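Long-range contacts in ribosome inactivating type 1 protein (Iris hollandica, PDB 3MVG), which belongs to the ribosome-inactivating proteins of plants, as a type 1 member with the mixed alpha/beta fold of that family: residues A[6-11]-A[128-133]; A[14-19]-A[171-176]; A[119-124]-A[187-192]; A[134-139]-A[150-155]; A[165-170]-A[195-200]. All coordinates share one frame; numbering follows the deposited sequence.

Interaction 1: residues A[6-11]-A[128-133]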
# COMPACT_ATOMS: atom_id res chain seq x y z
N PHE A 6 -7.65 15.78 9.47
CA PHE A 6 -8.22 14.47 9.19
C PHE A 6 -9.39 14.24 10.15
O PHE A 6 -9.27 14.50 11.35
CB PHE A 6 -7.19 13.35 9.35
CG PHE A 6 -7.77 11.97 9.13
CD1 PHE A 6 -8.09 11.16 10.22
CD2 PHE A 6 -8.04 11.51 7.85
CE1 PHE A 6 -8.64 9.91 10.02
CE2 PHE A 6 -8.59 10.24 7.66
CZ PHE A 6 -8.89 9.45 8.75
N ARG A 7 -10.51 13.75 9.60
CA ARG A 7 -11.69 13.42 10.40
C ARG A 7 -12.04 11.96 10.25
O ARG A 7 -12.08 11.45 9.12
CB ARG A 7 -12.89 14.27 9.99
CG ARG A 7 -12.57 15.73 9.86
CD ARG A 7 -13.75 16.59 10.21
NE ARG A 7 -13.41 18.00 10.03
CZ ARG A 7 -14.12 19.00 10.54
NH1 ARG A 7 -15.21 18.74 11.24
NH2 ARG A 7 -13.74 20.25 10.33
N VAL A 8 -12.33 11.28 11.35
CA VAL A 8 -12.68 9.87 11.25
C VAL A 8 -14.01 9.60 10.55
O VAL A 8 -14.15 8.60 9.85
CB VAL A 8 -12.63 9.12 12.60
CG1 VAL A 8 -11.20 9.07 13.15
CG2 VAL A 8 -13.58 9.71 13.63
N THR A 9 -14.97 10.51 10.71
CA THR A 9 -16.30 10.36 10.11
C THR A 9 -16.22 10.24 8.59
O THR A 9 -15.65 11.10 7.92
CB THR A 9 -17.22 11.54 10.52
OG1 THR A 9 -17.46 11.47 11.93
CG2 THR A 9 -18.55 11.50 9.77
N GLY A 10 -16.76 9.15 8.06
CA GLY A 10 -16.78 8.93 6.62
C GLY A 10 -15.46 8.47 6.02
O GLY A 10 -15.31 8.49 4.81
N THR A 11 -14.51 8.05 6.86
CA THR A 11 -13.19 7.64 6.36
C THR A 11 -13.27 6.52 5.34
O THR A 11 -13.93 5.50 5.54
CB THR A 11 -12.26 7.21 7.52
OG1 THR A 11 -11.94 8.36 8.31
CG2 THR A 11 -10.95 6.62 7.00
N PRO A 128 -9.63 2.70 16.90
CA PRO A 128 -8.58 3.12 17.85
C PRO A 128 -8.14 4.56 17.66
O PRO A 128 -7.89 5.26 18.64
CB PRO A 128 -7.44 2.13 17.57
CG PRO A 128 -8.16 0.89 17.16
CD PRO A 128 -9.34 1.36 16.34
N LEU A 129 -8.07 5.01 16.41
CA LEU A 129 -7.70 6.39 16.10
C LEU A 129 -8.71 7.37 16.73
O LEU A 129 -8.33 8.32 17.41
CB LEU A 129 -7.60 6.58 14.58
CG LEU A 129 -6.68 7.68 14.05
CD1 LEU A 129 -6.48 7.54 12.55
CD2 LEU A 129 -7.21 9.06 14.38
N ALA A 130 -10.00 7.11 16.51
CA ALA A 130 -11.07 7.92 17.09
C ALA A 130 -11.02 7.91 18.62
O ALA A 130 -11.12 8.96 19.25
CB ALA A 130 -12.43 7.46 16.60
N THR A 131 -10.82 6.74 19.20
CA THR A 131 -10.76 6.61 20.65
C THR A 131 -9.57 7.39 21.23
O THR A 131 -9.70 8.04 22.27
CB THR A 131 -10.72 5.14 21.05
OG1 THR A 131 -11.96 4.54 20.66
CG2 THR A 131 -10.52 4.98 22.56
N ALA A 132 -8.43 7.34 20.55
CA ALA A 132 -7.25 8.07 20.99
C ALA A 132 -7.50 9.57 20.96
O ALA A 132 -7.11 10.29 21.89
CB ALA A 132 -6.04 7.68 20.14
N ILE A 133 -8.15 10.06 19.90
CA ILE A 133 -8.50 11.47 19.82
C ILE A 133 -9.42 11.87 20.97
O ILE A 133 -9.17 12.87 21.65
CB ILE A 133 -9.18 11.83 18.49
CG1 ILE A 133 -8.23 11.58 17.31
CG2 ILE A 133 -9.67 13.28 18.50
CD1 ILE A 133 -8.98 11.47 15.97
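Leu129 meets the first segment with both of its methyl branches. CD1 comes within 4.1 Å of Phe6 CE1, and the two side chains cross obliquely; CD2 lies 4.2 Å from Val8 CG1. In the conformer described, CG is anti to the backbone N (chi1 -154°) and turned toward Phe6. Ala130, one step on, offers its single methyl to the valine: CB is 3.9 Å from Val8 CG2 and 4.0 Å from Val8 CG1, so it touches both branches. This is where the backbones come nearest, with the CA atoms of Val8 and Ala130 6.4 Å apart. The contact packs helix 126-138 against the end of strand 3-7, an outermost strand of the six-stranded mixed sheet in this chain. There the strand gives way to a type II beta turn from Val8 to Thr11, in which Val8 O accepts both Thr11 N and, at 2.7 Å, Thr11 OG1, the two donors reaching it from the same face of the carbonyl plane. One helical turn after Leu129, Ile133 adds its terminal methyl: CD1 lies 4.3 Å from Val8 CG1. Trp57 also packs on Val8 and Ala130, and Leu54 of strand 49-55 touches both Phe6 and Ile133.

Interaction 2: residues A[14-19]-A[171-176]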
# COMPACT_ATOMS: atom_id res chain seq x y z
N ARG A 14 -9.21 6.05 0.41
CA ARG A 14 -8.79 7.23 -0.33
C ARG A 14 -8.62 8.46 0.56
O ARG A 14 -7.62 9.17 0.44
CB ARG A 14 -9.81 7.50 -1.44
CG ARG A 14 -9.34 8.36 -2.59
CD ARG A 14 -10.43 8.32 -3.67
NE ARG A 14 -10.05 8.92 -4.94
CZ ARG A 14 -10.41 10.14 -5.34
NH1 ARG A 14 -10.01 10.59 -6.53
NH2 ARG A 14 -11.15 10.92 -4.56
N SER A 15 -9.56 8.71 1.47
CA SER A 15 -9.46 9.89 2.33
C SER A 15 -8.29 9.80 3.31
O SER A 15 -7.62 10.81 3.56
CB SER A 15 -10.78 10.21 3.06
OG SER A 15 -11.07 9.29 4.09
N TYR A 16 -8.03 8.61 3.83
CA TYR A 16 -6.91 8.42 4.73
C TYR A 16 -5.59 8.60 3.97
O TYR A 16 -4.69 9.31 4.41
CB TYR A 16 -6.99 7.06 5.42
CG TYR A 16 -5.84 6.81 6.37
CD1 TYR A 16 -5.75 7.51 7.57
CD2 TYR A 16 -4.85 5.90 6.05
CE1 TYR A 16 -4.67 7.29 8.44
CE2 TYR A 16 -3.78 5.67 6.91
CZ TYR A 16 -3.70 6.36 8.10
OH TYR A 16 -2.63 6.12 8.93
N SER A 17 -5.49 7.98 2.80
CA SER A 17 -4.28 8.12 1.99
C SER A 17 -4.07 9.56 1.50
O SER A 17 -2.92 10.03 1.45
CB SER A 17 -4.33 7.16 0.82
OG SER A 17 -4.19 5.84 1.29
N ASP A 18 -5.14 10.26 1.14
CA ASP A 18 -5.03 11.66 0.74
C ASP A 18 -4.51 12.51 1.89
O ASP A 18 -3.66 13.39 1.68
CB ASP A 18 -6.39 12.20 0.27
CG ASP A 18 -6.75 11.75 -1.15
OD1 ASP A 18 -5.91 11.17 -1.86
OD2 ASP A 18 -7.91 11.98 -1.56
N PHE A 19 -5.02 12.27 3.09
CA PHE A 19 -4.53 12.95 4.29
C PHE A 19 -3.02 12.76 4.45
O PHE A 19 -2.28 13.72 4.60
CB PHE A 19 -5.31 12.46 5.52
CG PHE A 19 -4.58 12.63 6.82
CD1 PHE A 19 -4.21 13.90 7.27
CD2 PHE A 19 -4.29 11.54 7.61
CE1 PHE A 19 -3.53 14.06 8.49
CE2 PHE A 19 -3.62 11.70 8.83
CZ PHE A 19 -3.24 12.96 9.26
N ARG A 171 -1.13 -1.35 5.66
CA ARG A 171 -1.78 -2.15 6.69
C ARG A 171 -3.10 -1.49 7.09
O ARG A 171 -4.13 -2.16 7.22
CB ARG A 171 -0.89 -2.30 7.93
CG ARG A 171 0.52 -2.82 7.66
CD ARG A 171 0.49 -4.04 6.77
NE ARG A 171 1.68 -4.88 6.93
CZ ARG A 171 2.77 -4.81 6.17
NH1 ARG A 171 2.84 -3.92 5.19
NH2 ARG A 171 3.79 -5.62 6.40
N VAL A 172 -3.06 -0.17 7.27
CA VAL A 172 -4.24 0.60 7.66
C VAL A 172 -5.29 0.58 6.55
O VAL A 172 -6.46 0.26 6.79
CB VAL A 172 -3.87 2.06 8.04
CG1 VAL A 172 -5.10 2.83 8.48
CG2 VAL A 172 -2.83 2.07 9.15
N THR A 173 -4.90 0.90 5.32
CA THR A 173 -5.90 0.96 4.26
C THR A 173 -6.47 -0.41 3.92
O THR A 173 -7.64 -0.50 3.54
CB THR A 173 -5.40 1.70 3.01
OG1 THR A 173 -4.25 1.03 2.51
CG2 THR A 173 -5.02 3.14 3.35
N ASN A 174 -5.70 -1.48 4.11
CA ASN A 174 -6.22 -2.84 3.92
C ASN A 174 -7.34 -3.20 4.91
O ASN A 174 -8.04 -4.20 4.74
CB ASN A 174 -5.11 -3.86 4.10
CG ASN A 174 -4.12 -3.88 2.94
OD1 ASN A 174 -4.32 -3.24 1.91
ND2 ASN A 174 -3.03 -4.61 3.12
N ASN A 175 -7.47 -2.39 5.95
CA ASN A 175 -8.47 -2.63 6.98
C ASN A 175 -9.58 -1.59 7.01
O ASN A 175 -10.41 -1.61 7.92
CB ASN A 175 -7.78 -2.82 8.32
CG ASN A 175 -7.16 -4.18 8.42
OD1 ASN A 175 -7.88 -5.18 8.39
ND2 ASN A 175 -5.84 -4.25 8.49
N ILE A 176 -9.60 -0.70 6.03
CA ILE A 176 -10.73 0.19 5.83
C ILE A 176 -11.59 -0.43 4.74
O ILE A 176 -11.22 -0.42 3.57
CB ILE A 176 -10.28 1.62 5.44
CG1 ILE A 176 -9.44 2.25 6.57
CG2 ILE A 176 -11.50 2.48 5.08
CD1 ILE A 176 -8.69 3.50 6.16
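Tyr16 and Val172 form a CH-pi contact, with the valine over one face of the ring: its CG1 sits 4.0 Å from the Tyr16 ring centroid and 30° off the normal. The methyl is displaced to one side, with Val172 CG1 3.5 Å from Tyr16 CE2. Tyr16 CG is anti to the backbone N (chi1 -180°), which carries CG, and the ring with it, toward helix 166-173; the side chains of Tyr16 and Val172 cross at about a right angle. Aliphatic packing continues from the base of the same residue, where Tyr16 CB lies 4.0 Å from Ile176 CD1. Together these contacts join helix 13-27 to the C-terminal part of helix 166-173 and to the type I turn from Thr173 to Ile176, in the buried helical part of the ribosome-inactivating protein fold. Contacts of mixed polarity come from Thr173, whose CG2 approaches the Tyr16 ring at its edge, 3.9 Å from Tyr16 CD2, and is also 3.5 Å from Ser17 OG. The hydroxyls of Tyr16 and Ser17 bond outside the two segments: Tyr16 OH to Leu158 O, and Ser17 OG to Glu169 OE1. Asn175 ND2 donates to Arg171 O at 3.0 Å and also bonds to Thr240 OG1 of the second subunit.

Interaction 3: residues A[119-124]-A[187-192]. Unlike the reference sequence in segment 187-192: Arg191 (reference Ser).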
# COMPACT_ATOMS: atom_id res chain seq x y z
N ARG A 119 3.29 -1.78 22.38
CA ARG A 119 2.43 -1.49 21.24
C ARG A 119 2.07 -2.71 20.40
O ARG A 119 1.10 -2.67 19.63
CB ARG A 119 2.98 -0.33 20.41
CG ARG A 119 4.22 -0.62 19.60
CD ARG A 119 4.83 0.71 19.22
NE ARG A 119 5.99 0.63 18.34
CZ ARG A 119 7.24 0.38 18.74
NH1 ARG A 119 8.21 0.38 17.84
NH2 ARG A 119 7.51 0.11 20.01
N GLU A 120 2.79 -3.82 20.58
CA GLU A 120 2.39 -5.10 19.97
C GLU A 120 1.01 -5.54 20.45
O GLU A 120 0.36 -6.36 19.81
CB GLU A 120 3.41 -6.21 20.28
CG GLU A 120 4.67 -6.16 19.45
CD GLU A 120 5.69 -7.22 19.84
OE1 GLU A 120 5.32 -8.40 20.00
OE2 GLU A 120 6.88 -6.86 19.97
N ASN A 121 0.57 -4.99 21.58
CA ASN A 121 -0.71 -5.36 22.19
C ASN A 121 -1.79 -4.28 22.12
O ASN A 121 -2.80 -4.34 22.82
CB ASN A 121 -0.48 -5.82 23.64
CG ASN A 121 0.53 -6.95 23.73
OD1 ASN A 121 0.48 -7.91 22.96
ND2 ASN A 121 1.45 -6.84 24.68
N ILE A 122 -1.58 -3.30 21.24
CA ILE A 122 -2.49 -2.16 21.09
C ILE A 122 -3.08 -2.14 19.68
O ILE A 122 -2.35 -2.03 18.69
CB ILE A 122 -1.78 -0.82 21.41
CG1 ILE A 122 -1.39 -0.78 22.89
CG2 ILE A 122 -2.65 0.38 21.00
CD1 ILE A 122 -0.49 0.38 23.29
N ASP A 123 -4.40 -2.28 19.59
CA ASP A 123 -5.12 -2.27 18.30
C ASP A 123 -4.90 -0.96 17.55
O ASP A 123 -4.95 0.11 18.15
CB ASP A 123 -6.63 -2.45 18.49
CG ASP A 123 -7.04 -3.86 18.85
OD1 ASP A 123 -6.23 -4.80 18.72
OD2 ASP A 123 -8.20 -4.04 19.26
N LEU A 124 -4.68 -1.08 16.25
CA LEU A 124 -4.60 0.06 15.35
C LEU A 124 -5.66 -0.05 14.27
O LEU A 124 -5.89 -1.12 13.71
CB LEU A 124 -3.22 0.12 14.69
CG LEU A 124 -2.02 0.29 15.63
CD1 LEU A 124 -0.74 0.28 14.82
CD2 LEU A 124 -2.11 1.58 16.46
N ASN A 187 -9.35 -3.86 12.73
CA ASN A 187 -8.14 -3.58 13.49
C ASN A 187 -7.05 -4.58 13.21
O ASN A 187 -7.33 -5.72 12.83
CB ASN A 187 -8.46 -3.59 14.98
CG ASN A 187 -9.30 -2.41 15.40
OD1 ASN A 187 -9.22 -1.34 14.81
ND2 ASN A 187 -10.10 -2.61 16.43
N PHE A 188 -5.81 -4.14 13.40
CA PHE A 188 -4.67 -5.05 13.45
C PHE A 188 -3.77 -4.57 14.58
O PHE A 188 -3.91 -3.44 15.07
CB PHE A 188 -3.93 -5.09 12.10
CG PHE A 188 -3.14 -3.84 11.79
CD1 PHE A 188 -3.76 -2.74 11.20
CD2 PHE A 188 -1.78 -3.76 12.09
CE1 PHE A 188 -3.04 -1.58 10.92
CE2 PHE A 188 -1.05 -2.61 11.81
CZ PHE A 188 -1.68 -1.52 11.23
N ARG A 189 -2.85 -5.43 15.00
CA ARG A 189 -1.81 -5.03 15.93
C ARG A 189 -0.47 -5.14 15.21
O ARG A 189 -0.26 -6.10 14.47
CB ARG A 189 -1.83 -5.90 17.18
CG ARG A 189 -3.05 -5.64 18.03
CD ARG A 189 -3.18 -6.61 19.17
NE ARG A 189 -4.25 -6.20 20.07
CZ ARG A 189 -4.44 -6.69 21.29
NH1 ARG A 189 -3.62 -7.61 21.78
NH2 ARG A 189 -5.45 -6.24 22.03
N PRO A 190 0.42 -4.14 15.40
CA PRO A 190 1.66 -4.14 14.63
C PRO A 190 2.51 -5.35 14.96
O PRO A 190 2.68 -5.69 16.13
CB PRO A 190 2.34 -2.84 15.07
CG PRO A 190 1.80 -2.56 16.42
CD PRO A 190 0.37 -3.03 16.37
N ARG A 191 3.00 -5.99 13.90
CA ARG A 191 3.81 -7.18 14.00
C ARG A 191 5.25 -6.81 14.40
O ARG A 191 5.62 -5.64 14.39
CB ARG A 191 3.78 -7.92 12.65
CG ARG A 191 4.41 -7.13 11.52
CD ARG A 191 4.20 -7.71 10.13
NE ARG A 191 3.00 -7.20 9.48
CZ ARG A 191 1.83 -7.83 9.43
NH1 ARG A 191 1.69 -9.02 10.01
NH2 ARG A 191 0.81 -7.28 8.82
N VAL A 192 6.05 -7.81 14.77
CA VAL A 192 7.48 -7.64 14.99
C VAL A 192 8.14 -6.96 13.78
O VAL A 192 9.07 -6.16 13.91
CB VAL A 192 8.15 -9.01 15.31
CG1 VAL A 192 9.66 -8.97 15.16
CG2 VAL A 192 7.75 -9.47 16.72
O HOH W 1 1.31 -7.75 17.60
O HOH W 2 -1.32 -8.94 21.02
O HOH W 3 -6.01 -3.03 21.91
O HOH W 4 -10.07 -5.15 17.64
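Arg189 and Asp123 form a salt bridge beside a single antiparallel beta bridge. The contact joins the loop between helices 108-115 and 126-138 to the loop leading from strand 184-185 into helix 192-199. Arg189 NE donates to Asp123 OD1 at 2.8 Å; the acceptor lies near the guanidinium plane, whereas the donor meets the carboxylate from above its plane, 38° out of it. Asn121 O sits over the centre of one guanidinium face, 3.2 Å from Arg189 CZ. Leu124 and Phe188 are the hydrogen-bonded pair: Leu124 N reaches Phe188 O at 2.7 Å, and Phe188 N reaches Leu124 O at 3.0 Å. Waters extend the polar seam, one bridging Asp123 OD2 and Asn187 ND2, another Asn121 OD1 and Arg189 NH1, a third the carbonyls of Glu120 and Pro190. In the flanking apolar packing, Leu124 CB lies over one face of the Phe188 ring, offset toward the rim and 4.1 Å from Phe188 CZ, and Leu124 CD1 is 3.8 Å from Pro190 CD. On the same proline, CG comes 3.3 Å from Arg119 O.

Interaction 4: residues A[134-139]-A[150-155]. Unlike the reference sequence in segment 134-139: Thr134 (reference Ser).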
# COMPACT_ATOMS: atom_id res chain seq x y z
N THR A 134 -10.47 11.08 21.20
CA THR A 134 -11.43 11.38 22.27
C THR A 134 -10.73 11.40 23.63
O THR A 134 -11.00 12.27 24.47
CB THR A 134 -12.57 10.36 22.30
OG1 THR A 134 -13.29 10.42 21.08
CG2 THR A 134 -13.54 10.66 23.42
N THR A 135 -9.84 10.44 23.84
CA THR A 135 -9.14 10.31 25.12
C THR A 135 -8.28 11.54 25.38
O THR A 135 -8.35 12.12 26.47
CB THR A 135 -8.30 9.03 25.16
OG1 THR A 135 -9.17 7.90 25.00
CG2 THR A 135 -7.57 8.89 26.48
N LEU A 136 -7.51 11.97 24.39
CA LEU A 136 -6.71 13.17 24.55
C LEU A 136 -7.59 14.40 24.66
O LEU A 136 -7.28 15.33 25.41
CB LEU A 136 -5.72 13.32 23.40
CG LEU A 136 -4.61 12.26 23.34
CD1 LEU A 136 -3.57 12.67 22.32
CD2 LEU A 136 -3.95 12.01 24.70
N HIS A 137 -8.71 14.42 23.93
CA HIS A 137 -9.63 15.56 24.01
C HIS A 137 -10.11 15.79 25.44
O HIS A 137 -10.18 16.93 25.90
CB HIS A 137 -10.83 15.38 23.09
CG HIS A 137 -11.72 16.58 23.03
ND1 HIS A 137 -12.80 16.74 23.87
CD2 HIS A 137 -11.66 17.69 22.26
CE1 HIS A 137 -13.38 17.90 23.60
NE2 HIS A 137 -12.72 18.49 22.63
N ASN A 138 -10.41 14.70 26.14
CA ASN A 138 -11.04 14.76 27.45
C ASN A 138 -10.08 14.75 28.64
O ASN A 138 -10.47 15.14 29.73
CB ASN A 138 -12.05 13.63 27.59
CG ASN A 138 -13.19 13.74 26.58
OD1 ASN A 138 -13.50 14.83 26.10
ND2 ASN A 138 -13.80 12.61 26.26
N TRP A 139 -8.85 14.29 28.44
CA TRP A 139 -7.90 14.16 29.55
C TRP A 139 -7.38 15.49 30.05
O TRP A 139 -7.10 16.40 29.27
CB TRP A 139 -6.73 13.26 29.15
CG TRP A 139 -5.73 12.97 30.26
CD1 TRP A 139 -5.76 11.93 31.14
CD2 TRP A 139 -4.56 13.73 30.59
NE1 TRP A 139 -4.68 11.98 31.99
CE2 TRP A 139 -3.92 13.08 31.67
CE3 TRP A 139 -3.96 14.88 30.04
CZ2 TRP A 139 -2.73 13.55 32.23
CZ3 TRP A 139 -2.77 15.34 30.59
CH2 TRP A 139 -2.18 14.68 31.68
N ARG A 150 -0.91 5.85 26.08
CA ARG A 150 -1.52 4.84 25.23
C ARG A 150 -2.07 5.47 23.94
O ARG A 150 -1.87 4.96 22.84
CB ARG A 150 -2.65 4.11 25.96
CG ARG A 150 -3.08 2.85 25.24
CD ARG A 150 -4.47 2.39 25.66
NE ARG A 150 -4.82 1.12 25.03
CZ ARG A 150 -5.24 0.99 23.77
NH1 ARG A 150 -5.38 2.05 22.98
NH2 ARG A 150 -5.51 -0.21 23.29
N SER A 151 -2.76 6.61 24.10
CA SER A 151 -3.36 7.29 22.96
C SER A 151 -2.32 7.84 22.00
O SER A 151 -2.49 7.78 20.79
CB SER A 151 -4.31 8.39 23.43
OG SER A 151 -5.37 7.81 24.19
N LEU A 152 -1.22 8.35 22.55
CA LEU A 152 -0.11 8.82 21.72
C LEU A 152 0.56 7.70 20.95
O LEU A 152 0.96 7.89 19.81
CB LEU A 152 0.90 9.61 22.56
CG LEU A 152 0.46 11.02 22.95
CD1 LEU A 152 1.40 11.59 24.00
CD2 LEU A 152 0.36 11.95 21.75
N ILE A 153 0.65 6.51 21.54
CA ILE A 153 1.18 5.35 20.81
C ILE A 153 0.35 5.10 19.55
O ILE A 153 0.89 4.86 18.47
CB ILE A 153 1.21 4.10 21.71
CG1 ILE A 153 2.32 4.24 22.75
CG2 ILE A 153 1.41 2.83 20.89
CD1 ILE A 153 2.28 3.21 23.87
N VAL A 154 -0.98 5.15 19.70
CA VAL A 154 -1.89 4.95 18.57
C VAL A 154 -1.71 6.06 17.53
O VAL A 154 -1.51 5.80 16.34
CB VAL A 154 -3.37 4.88 19.04
CG1 VAL A 154 -4.33 4.86 17.86
CG2 VAL A 154 -3.59 3.65 19.92
N LEU A 155 -1.74 7.31 17.98
CA LEU A 155 -1.69 8.45 17.05
C LEU A 155 -0.35 8.61 16.36
O LEU A 155 -0.30 8.88 15.16
CB LEU A 155 -2.09 9.75 17.76
CG LEU A 155 -3.54 9.74 18.26
CD1 LEU A 155 -3.86 11.01 19.02
CD2 LEU A 155 -4.56 9.50 17.14
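Leu136 makes most of the apolar contacts, reaching three residues of the facing helix. Its CD1 meets Leu155 CD1 tip to tip at 3.7 Å and lies 4.0 Å from Leu152 CD2, the latter side chain crossing it at about a right angle. Leu136 CG, anti to its carbonyl carbon (chi1 -66°), is set beside Ser151 CB at 3.9 Å, and the CD2 branch lies at the same distance from that atom. Beside this cluster, Ser151 OG comes 3.3 Å from Thr135 CB and 3.4 Å from Thr135 CG2. The backbones are nearest here, with the CA atoms of Thr135 and Ser151 6.9 Å apart. The small serine and threonine thus occupy the closest point, while the leucines bridge the wider gap. These groups are positioned by helices 126-138 and 146-164, successive in the chain and linked by residues 139-145; the axes of their short segments run 134° apart and approach to 9.9 Å. Val148 extends the packing around Leu136, and Ala132 that around Leu155. Thr135 OG1 bonds to Thr131 O and Ser151 OG to Ser147 O, so the hydroxyls are satisfied within their own helices, and between these two segments the contact is van der Waals packing, largely apolar.

Interaction 5: residues A[165-170]-A[195-200]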
# COMPACT_ATOMS: atom_id res chain seq x y z
N PHE A 165 6.39 5.52 6.41
CA PHE A 165 6.41 4.22 5.73
C PHE A 165 5.08 3.88 5.09
O PHE A 165 4.09 3.58 5.79
CB PHE A 165 6.75 3.09 6.70
CG PHE A 165 8.15 3.14 7.24
CD1 PHE A 165 9.22 2.70 6.46
CD2 PHE A 165 8.39 3.59 8.52
CE1 PHE A 165 10.52 2.73 6.97
CE2 PHE A 165 9.68 3.62 9.03
CZ PHE A 165 10.74 3.19 8.25
N ARG A 166 5.06 3.86 3.77
CA ARG A 166 3.86 3.44 3.04
C ARG A 166 3.50 1.99 3.32
O ARG A 166 2.33 1.61 3.17
CB ARG A 166 4.02 3.71 1.54
CG ARG A 166 4.11 5.18 1.24
CD ARG A 166 4.52 5.45 -0.19
NE ARG A 166 4.77 6.87 -0.42
CZ ARG A 166 3.83 7.77 -0.71
NH1 ARG A 166 2.55 7.41 -0.86
NH2 ARG A 166 4.18 9.04 -0.85
N ALA A 167 4.47 1.17 3.74
CA ALA A 167 4.15 -0.21 4.11
C ALA A 167 3.24 -0.26 5.33
O ALA A 167 2.39 -1.15 5.44
CB ALA A 167 5.41 -1.01 4.37
N ILE A 168 3.40 0.70 6.24
CA ILE A 168 2.52 0.78 7.41
C ILE A 168 1.16 1.37 7.01
O ILE A 168 0.11 0.86 7.42
CB ILE A 168 3.17 1.53 8.59
CG1 ILE A 168 4.54 0.92 8.90
CG2 ILE A 168 2.25 1.49 9.82
CD1 ILE A 168 5.33 1.64 9.99
N GLU A 169 1.16 2.43 6.20
CA GLU A 169 -0.07 2.95 5.61
C GLU A 169 -0.91 1.83 4.99
O GLU A 169 -2.12 1.77 5.19
CB GLU A 169 0.26 4.00 4.55
CG GLU A 169 -0.96 4.51 3.83
CD GLU A 169 -0.63 5.51 2.75
OE1 GLU A 169 -1.57 6.06 2.15
OE2 GLU A 169 0.56 5.76 2.49
N GLN A 170 -0.26 0.96 4.23
CA GLN A 170 -0.92 -0.16 3.55
C GLN A 170 -1.72 -1.05 4.51
O GLN A 170 -2.85 -1.47 4.19
CB GLN A 170 0.12 -1.00 2.81
CG GLN A 170 -0.41 -2.28 2.25
CD GLN A 170 -0.94 -2.12 0.86
OE1 GLN A 170 -1.88 -1.37 0.62
NE2 GLN A 170 -0.32 -2.80 -0.07
N ILE A 195 7.25 -3.16 13.82
CA ILE A 195 8.02 -2.53 14.89
C ILE A 195 9.49 -2.34 14.51
O ILE A 195 10.09 -1.31 14.80
CB ILE A 195 7.87 -3.30 16.20
CG1 ILE A 195 6.44 -3.18 16.72
CG2 ILE A 195 8.84 -2.79 17.25
CD1 ILE A 195 6.27 -3.61 18.14
N ASP A 196 10.07 -3.35 13.85
CA ASP A 196 11.47 -3.27 13.42
C ASP A 196 11.65 -2.26 12.31
O ASP A 196 12.67 -1.58 12.23
CB ASP A 196 12.00 -4.64 13.01
CG ASP A 196 13.49 -4.74 13.16
OD1 ASP A 196 14.12 -5.39 12.31
OD2 ASP A 196 14.05 -4.16 14.12
N LEU A 197 10.64 -2.13 11.46
CA LEU A 197 10.66 -1.11 10.43
C LEU A 197 10.72 0.28 11.07
O LEU A 197 11.58 1.10 10.74
CB LEU A 197 9.43 -1.28 9.55
CG LEU A 197 9.40 -0.48 8.26
CD1 LEU A 197 10.57 -0.86 7.35
CD2 LEU A 197 8.07 -0.72 7.58
N GLN A 198 9.83 0.53 12.04
CA GLN A 198 9.81 1.79 12.77
C GLN A 198 11.17 2.10 13.40
O GLN A 198 11.66 3.22 13.31
CB GLN A 198 8.73 1.78 13.86
CG GLN A 198 7.31 1.67 13.34
CD GLN A 198 6.31 1.41 14.45
OE1 GLN A 198 6.68 1.24 15.62
NE2 GLN A 198 5.04 1.39 14.11
N THR A 199 11.76 1.09 14.03
CA THR A 199 13.07 1.22 14.70
C THR A 199 14.19 1.61 13.75
O THR A 199 15.16 2.26 14.15
CB THR A 199 13.43 -0.12 15.41
OG1 THR A 199 12.38 -0.49 16.31
CG2 THR A 199 14.75 -0.03 16.18
N ASN A 200 14.05 1.22 12.48
CA ASN A 200 15.11 1.40 11.49
C ASN A 200 14.95 2.59 10.56
O ASN A 200 15.66 2.68 9.56
CB ASN A 200 15.30 0.10 10.70
CG ASN A 200 16.15 -0.90 11.45
OD1 ASN A 200 17.38 -0.78 11.46
ND2 ASN A 200 15.50 -1.85 12.11
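Leu197 is the main bump of this contact, fitting a hollow lined by Phe165, Ala167 and Ile168 where helices 166-173 and 192-199 pack in a roughly antiparallel pair. The axes of the segments 166-170 and 195-199 approach to 11.0 Å, with 150° between their directions. The floor on one side is the Phe165 ring: Leu197 CG stands over its centre, 3.7 Å from the ring centroid and 14° off the normal, in a CH-pi contact. CG anti to the backbone N (chi1 -169°) brings that atom over the ring, and the methyls branch from there. CD1 lies 3.6 Å from Phe165 CE1; CD2 also touches the ring, 3.8 Å from Phe165 CD1, and reaches on to Ala167 CB and Ile168 CG1. Leu197 runs counter to Phe165 and to Ile168, alongside each. A second bump is Ile168, whose side chain crosses that of Gln198 at about a right angle, its CD1 3.9 Å from Gln198 CG. Beyond that point the Gln198 amide bonds to Arg119 and Gln157. Trp201 meets the Phe165 ring and Leu222 of strand 215-223 touches Leu197. The far end of the Phe165 ring passes close to the second helix's backbone, its CZ 3.4 Å from Leu197 O.

How the interactions relate
Interactions 1 and 4 lie 11 Å apart between centres and share helix 126-138: its earlier part meets the end of strand 3-7, its later part helix 146-164. Interaction 2 touches interaction 1 through Phe6, which packs on Phe19 and Tyr16, and shares helix 166-173 with interaction 5. Interaction 3 touches all four others; Arg119 bonds Gln198 and packs on Ile153. Interactions 4 and 5, with centres about 21 Å apart, lie on opposite sides of the chain's centre. Along the chain, interaction 4 is nested within the loops closed by 2 and 3, whereas 1, 2 and 3 interleave and 5 interleaves with 2 and 3, tying distant stretches into one body. Interactions 2, 3 and 5 also touch the second subunit.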